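Local coordinates for protein VP2 (Primate bocaparvovirus 1, PDB 7L0W) that self-assembles into the 60-copy T=1 icosahedral capsid of human bocavirus 1, serving as a structural protein of the virion, at residues L167-G172 and H297-A302; T267-L272 and I368-N373. All coordinates share one frame; numbering follows the deposited sequence.

Contact 1. Residues L167-G172 and H297-A302; sequences LADLDG and HINTGA
The imidazole of His297 lies against Gly172 and Asp171. Gly172 O sits over the centre of one ring face, 3.2 Å above the ring plane; the angle at NE2 is too poor for a hydrogen bond. Gly172 CA covers that ring as a CH-pi contact, 4.0 Å from the centroid. At the ring's edge, ND1 donates to Asp171 OD2 over 3.2 Å with an N-H...O angle of 160°. The oxygen lies in the imidazole plane, yet the donor comes from well above the carboxylate plane, and the two planes are nearly perpendicular. His297 reaches this position with CG anti to its backbone N (chi1 -174°). Asn299 ND2 also lies 2.9 Å from Asp171 OD2, at an angle too poor to count as a bond.

In the parvovirus jelly roll this joins two surface insertions, the EF loop carrying 167-172 and the long GH loop carrying 297-302. Residues 167-171 have high B factors, so fine detail there is tentative.

Around this first shell the setting is strongly acidic. Glu166 accepts a hydrogen bond from Asn299 N and crowds Asp169 and Asp171, while Glu181 of helix 179-186 approaches Asp171; at the pH 5.5 of this structure such clustering may favour protonation of some of these carboxylates. Farther out, Leu170 packs on Tyr478 of a second subunit, and Leu167 on Leu184 of the helix.

Contact 2. Residues T267-L272 and I368-N373; sequences TGPGLL and IWMFPN
Ile368 lays its side chain along the backbone of 267-270: CG1 lies 3.6 Å from Pro269 CA, and CD1 reaches the methyl CG2 of Thr267 at 3.5 Å. Its CG1 stands between the backbone N and the carbonyl carbon (chi1 70°), which turns the ethyl arm toward the opposing segment. Beneath this overlap is a two-stranded antiparallel sheet, 270-271 with 367-368, inside the GH loop of the parvovirus jelly roll, where Gly270 and Ile368 form a hydrogen-bonded pair. Gly270 N donates to Ile368 O over 3.1 Å, and Ile368 N returns a 2.8 Å bond to Gly270 O, each with an N-H...O angle of 161°.

Beyond the paired residues the contact is mostly apolar, and all its touching residues are buried. Pro269 CG faces Met370 CG at 4.4 Å, a loose approach. Thr267 turns its hydroxyl outward from this packing to the carbonyl of Leu353 in strand 352-357, whose Leu354 also touches Ile368.

The same residues form a subunit interface. Trp369 meets Trp369 of each of two neighbouring subunits edge-to-face. Pro269 packs on Pro372 of one neighbour and Pro372 on Pro269 of the other, a reciprocal pattern consistent with a threefold arrangement. Within the chain, Leu271 divides its two methyls between Ile368 and Trp369: CD1 lies 3.7 Å from Ile368 O, while CD2 approaches Trp369 CH2 obliquely at 4.3 Å.

Overall arrangement
From the N terminus, the chain builds much of the jelly-roll core, then reaches 167-172 well inside the EF loop, after strand 152-160, passes helix 179-186 and strand 207-223, and runs into the GH loop. There it lays down 267-272, then returns at 297-302 to close contact 1, a span of 124 intervening residues. Segment 368-373 closes contact 2 around 95 intervening residues. The two closures cross rather than nest, since 267-272 lies inside the span of contact 1 and 368-373 beyond it. Contact 1 ties EF to GH at the surface; contact 2 is buried within GH. Their centres are 34 Å apart and their nearest atoms about 15 Å, so they do not touch.

Contact 1. Residues L167-G172 and H297-A302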
loop_
_atom_site.group_PDB
_atom_site.type_symbol
_atom_site.label_atom_id
_atom_site.label_comp_id
_atom_site.label_asym_id
_atom_site.label_seq_id
_atom_site.Cartn_x
_atom_site.Cartn_y
_atom_site.Cartn_z
ATOM N N LEU A 167 56.415 -65.432 82.599
ATOM C CA LEU A 167 55.064 -65.171 83.074
ATOM C C LEU A 167 54.182 -66.393 82.876
ATOM O O LEU A 167 53.296 -66.670 83.687
ATOM C CB LEU A 167 54.480 -63.963 82.348
ATOM C CG LEU A 167 54.753 -62.598 82.968
ATOM C CD1 LEU A 167 54.237 -62.598 84.375
ATOM C CD2 LEU A 167 56.220 -62.279 82.961
ATOM N N ALA A 168 54.405 -67.125 81.791
ATOM C CA ALA A 168 53.671 -68.334 81.417
ATOM C C ALA A 168 54.391 -69.605 81.856
ATOM O O ALA A 168 54.038 -70.702 81.444
ATOM C CB ALA A 168 53.438 -68.342 79.915
ATOM N N ASP A 169 55.443 -69.446 82.658
ATOM C CA ASP A 169 56.449 -70.492 82.836
ATOM C C ASP A 169 55.837 -71.829 83.259
ATOM O O ASP A 169 56.438 -72.884 83.039
ATOM C CB ASP A 169 57.479 -70.022 83.867
ATOM C CG ASP A 169 58.735 -70.872 83.885
ATOM O OD1 ASP A 169 58.881 -71.740 83.003
ATOM O OD2 ASP A 169 59.578 -70.674 84.786
ATOM N N LEU A 170 54.649 -71.808 83.864
ATOM C CA LEU A 170 53.980 -72.937 84.524
ATOM C C LEU A 170 54.727 -73.386 85.772
ATOM O O LEU A 170 54.251 -74.302 86.453
ATOM C CB LEU A 170 53.782 -74.181 83.643
ATOM C CG LEU A 170 52.532 -74.339 82.778
ATOM C CD1 LEU A 170 51.287 -74.057 83.602
ATOM C CD2 LEU A 170 52.585 -73.419 81.603
ATOM N N ASP A 171 55.885 -72.799 86.081
ATOM C CA ASP A 171 56.661 -73.242 87.232
ATOM C C ASP A 171 55.841 -73.182 88.514
ATOM O O ASP A 171 55.632 -74.214 89.163
ATOM C CB ASP A 171 57.937 -72.407 87.337
ATOM C CG ASP A 171 57.663 -70.914 87.324
ATOM O OD1 ASP A 171 56.495 -70.522 87.139
ATOM O OD2 ASP A 171 58.622 -70.133 87.482
ATOM N N GLY A 172 55.349 -71.998 88.872
ATOM C CA GLY A 172 54.421 -71.868 89.986
ATOM C C GLY A 172 54.909 -72.565 91.238
ATOM O O GLY A 172 56.081 -72.466 91.619
ATOM N N HIS A 297 54.480 -66.274 89.170
ATOM C CA HIS A 297 55.626 -66.871 89.837
ATOM C C HIS A 297 56.855 -66.730 88.954
ATOM O O HIS A 297 56.848 -67.167 87.798
ATOM C CB HIS A 297 55.354 -68.338 90.158
ATOM C CG HIS A 297 56.424 -68.982 90.979
ATOM N ND1 HIS A 297 57.578 -69.491 90.427
ATOM C CD2 HIS A 297 56.519 -69.190 92.312
ATOM C CE1 HIS A 297 58.336 -69.993 91.384
ATOM N NE2 HIS A 297 57.716 -69.823 92.538
ATOM N N ILE A 298 57.907 -66.120 89.495
ATOM C CA ILE A 298 59.175 -66.025 88.782
ATOM C C ILE A 298 60.277 -66.644 89.626
ATOM O O ILE A 298 60.650 -66.106 90.673
ATOM C CB ILE A 298 59.521 -64.571 88.428
ATOM C CG1 ILE A 298 58.531 -64.011 87.412
ATOM C CG2 ILE A 298 60.917 -64.495 87.885
ATOM C CD1 ILE A 298 57.487 -63.150 88.025
ATOM N N ASN A 299 60.813 -67.774 89.170
ATOM C CA ASN A 299 61.858 -68.447 89.931
ATOM C C ASN A 299 63.232 -67.842 89.665
ATOM O O ASN A 299 64.028 -67.662 90.594
ATOM C CB ASN A 299 61.835 -69.944 89.625
ATOM C CG ASN A 299 61.945 -70.242 88.147
ATOM O OD1 ASN A 299 62.606 -69.526 87.398
ATOM N ND2 ASN A 299 61.282 -71.306 87.716
ATOM N N THR A 300 63.530 -67.520 88.407
ATOM C CA THR A 300 64.880 -67.092 88.057
ATOM C C THR A 300 65.123 -65.635 88.440
ATOM O O THR A 300 66.201 -65.278 88.928
ATOM C CB THR A 300 65.135 -67.324 86.565
ATOM O OG1 THR A 300 66.493 -66.991 86.251
ATOM C CG2 THR A 300 64.186 -66.503 85.698
ATOM N N GLY A 301 64.131 -64.781 88.232
ATOM C CA GLY A 301 64.280 -63.373 88.518
ATOM C C GLY A 301 65.313 -62.707 87.630
ATOM O O GLY A 301 65.835 -63.280 86.672
ATOM N N ALA A 302 65.601 -61.453 87.972
ATOM C CA ALA A 302 66.640 -60.653 87.319
ATOM C C ALA A 302 66.287 -60.498 85.845
ATOM O O ALA A 302 65.206 -59.963 85.542
ATOM C CB ALA A 302 68.001 -61.288 87.616
#

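Contact 2. Residues T267-L272 and I368-N373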
loop_
_atom_site.group_PDB
_atom_site.type_symbol
_atom_site.label_atom_id
_atom_site.label_comp_id
_atom_site.label_asym_id
_atom_site.label_seq_id
_atom_site.Cartn_x
_atom_site.Cartn_y
_atom_site.Cartn_z
ATOM N N THR A 267 70.994 -30.836 80.826
ATOM C CA THR A 267 71.472 -32.005 80.115
ATOM C C THR A 267 70.327 -32.918 79.692
ATOM O O THR A 267 69.416 -33.209 80.467
ATOM C CB THR A 267 72.428 -32.762 81.016
ATOM O OG1 THR A 267 73.503 -31.899 81.382
ATOM C CG2 THR A 267 72.978 -33.928 80.302
ATOM N N GLY A 268 70.392 -33.391 78.453
ATOM C CA GLY A 268 69.461 -34.377 77.966
ATOM C C GLY A 268 69.512 -35.652 78.779
ATOM O O GLY A 268 70.564 -36.058 79.272
ATOM N N PRO A 269 68.375 -36.326 78.907
ATOM C CA PRO A 269 68.277 -37.428 79.863
ATOM C C PRO A 269 69.122 -38.621 79.460
ATOM O O PRO A 269 69.438 -38.819 78.288
ATOM C CB PRO A 269 66.787 -37.769 79.843
ATOM C CG PRO A 269 66.350 -37.354 78.514
ATOM C CD PRO A 269 67.116 -36.129 78.180
ATOM N N GLY A 270 69.473 -39.427 80.455
ATOM C CA GLY A 270 70.254 -40.628 80.246
ATOM C C GLY A 270 70.584 -41.235 81.586
ATOM O O GLY A 270 70.481 -40.577 82.623
ATOM N N LEU A 271 70.984 -42.502 81.558
ATOM C CA LEU A 271 71.176 -43.306 82.762
ATOM C C LEU A 271 72.553 -43.961 82.725
ATOM O O LEU A 271 72.803 -44.844 81.903
ATOM C CB LEU A 271 70.061 -44.338 82.859
ATOM C CG LEU A 271 68.789 -44.037 83.659
ATOM C CD1 LEU A 271 68.169 -42.732 83.295
ATOM C CD2 LEU A 271 67.785 -45.114 83.350
ATOM N N LEU A 272 73.450 -43.517 83.605
ATOM C CA LEU A 272 74.788 -44.084 83.755
ATOM C C LEU A 272 74.942 -45.024 84.939
ATOM O O LEU A 272 76.027 -45.580 85.122
ATOM C CB LEU A 272 75.831 -42.969 83.872
ATOM C CG LEU A 272 76.393 -42.318 82.604
ATOM C CD1 LEU A 272 75.387 -42.140 81.537
ATOM C CD2 LEU A 272 77.089 -41.007 82.910
ATOM N N ILE A 368 69.961 -39.167 85.011
ATOM C CA ILE A 368 69.132 -37.976 84.947
ATOM C C ILE A 368 67.914 -38.305 84.105
ATOM O O ILE A 368 68.017 -39.024 83.106
ATOM C CB ILE A 368 69.889 -36.771 84.377
ATOM C CG1 ILE A 368 70.176 -36.951 82.908
ATOM C CG2 ILE A 368 71.219 -36.618 85.055
ATOM C CD1 ILE A 368 70.677 -35.708 82.309
ATOM N N TRP A 369 66.764 -37.801 84.518
ATOM C CA TRP A 369 65.496 -38.137 83.906
ATOM C C TRP A 369 65.015 -36.950 83.082
ATOM O O TRP A 369 65.706 -35.940 82.956
ATOM C CB TRP A 369 64.506 -38.520 84.995
ATOM C CG TRP A 369 64.975 -39.670 85.819
ATOM C CD1 TRP A 369 65.746 -39.607 86.932
ATOM C CD2 TRP A 369 64.675 -41.051 85.619
ATOM N NE1 TRP A 369 65.963 -40.860 87.430
ATOM C CE2 TRP A 369 65.312 -41.767 86.641
ATOM C CE3 TRP A 369 63.934 -41.753 84.669
ATOM C CZ2 TRP A 369 65.231 -43.143 86.741
ATOM C CZ3 TRP A 369 63.858 -43.113 84.770
ATOM C CH2 TRP A 369 64.499 -43.796 85.796
ATOM N N MET A 370 63.824 -37.059 82.499
ATOM C CA MET A 370 63.251 -35.895 81.841
ATOM C C MET A 370 63.027 -34.804 82.866
ATOM O O MET A 370 62.525 -35.054 83.962
ATOM C CB MET A 370 61.951 -36.228 81.119
ATOM C CG MET A 370 62.142 -36.924 79.793
ATOM S SD MET A 370 60.597 -37.435 79.022
ATOM C CE MET A 370 59.882 -35.866 78.593
ATOM N N PHE A 371 63.453 -33.612 82.517
ATOM C CA PHE A 371 63.403 -32.420 83.338
ATOM C C PHE A 371 63.200 -31.285 82.356
ATOM O O PHE A 371 63.643 -31.377 81.209
ATOM C CB PHE A 371 64.719 -32.271 84.109
ATOM C CG PHE A 371 64.739 -31.149 85.076
ATOM C CD1 PHE A 371 64.217 -31.307 86.335
ATOM C CD2 PHE A 371 65.291 -29.939 84.737
ATOM C CE1 PHE A 371 64.235 -30.284 87.226
ATOM C CE2 PHE A 371 65.314 -28.909 85.636
ATOM C CZ PHE A 371 64.786 -29.083 86.881
ATOM N N PRO A 372 62.501 -30.227 82.739
ATOM C CA PRO A 372 62.297 -29.125 81.804
ATOM C C PRO A 372 63.613 -28.520 81.346
ATOM O O PRO A 372 64.650 -28.637 81.998
ATOM C CB PRO A 372 61.467 -28.128 82.615
ATOM C CG PRO A 372 61.710 -28.488 84.010
ATOM C CD PRO A 372 61.813 -29.970 84.008
ATOM N N ASN A 373 63.551 -27.887 80.178
ATOM C CA ASN A 373 64.669 -27.139 79.610
ATOM C C ASN A 373 65.820 -28.049 79.203
ATOM O O ASN A 373 66.977 -27.630 79.175
ATOM C CB ASN A 373 65.165 -26.080 80.585
ATOM C CG ASN A 373 64.123 -25.063 80.895
ATOM O OD1 ASN A 373 63.201 -24.849 80.116
ATOM N ND2 ASN A 373 64.240 -24.438 82.054
#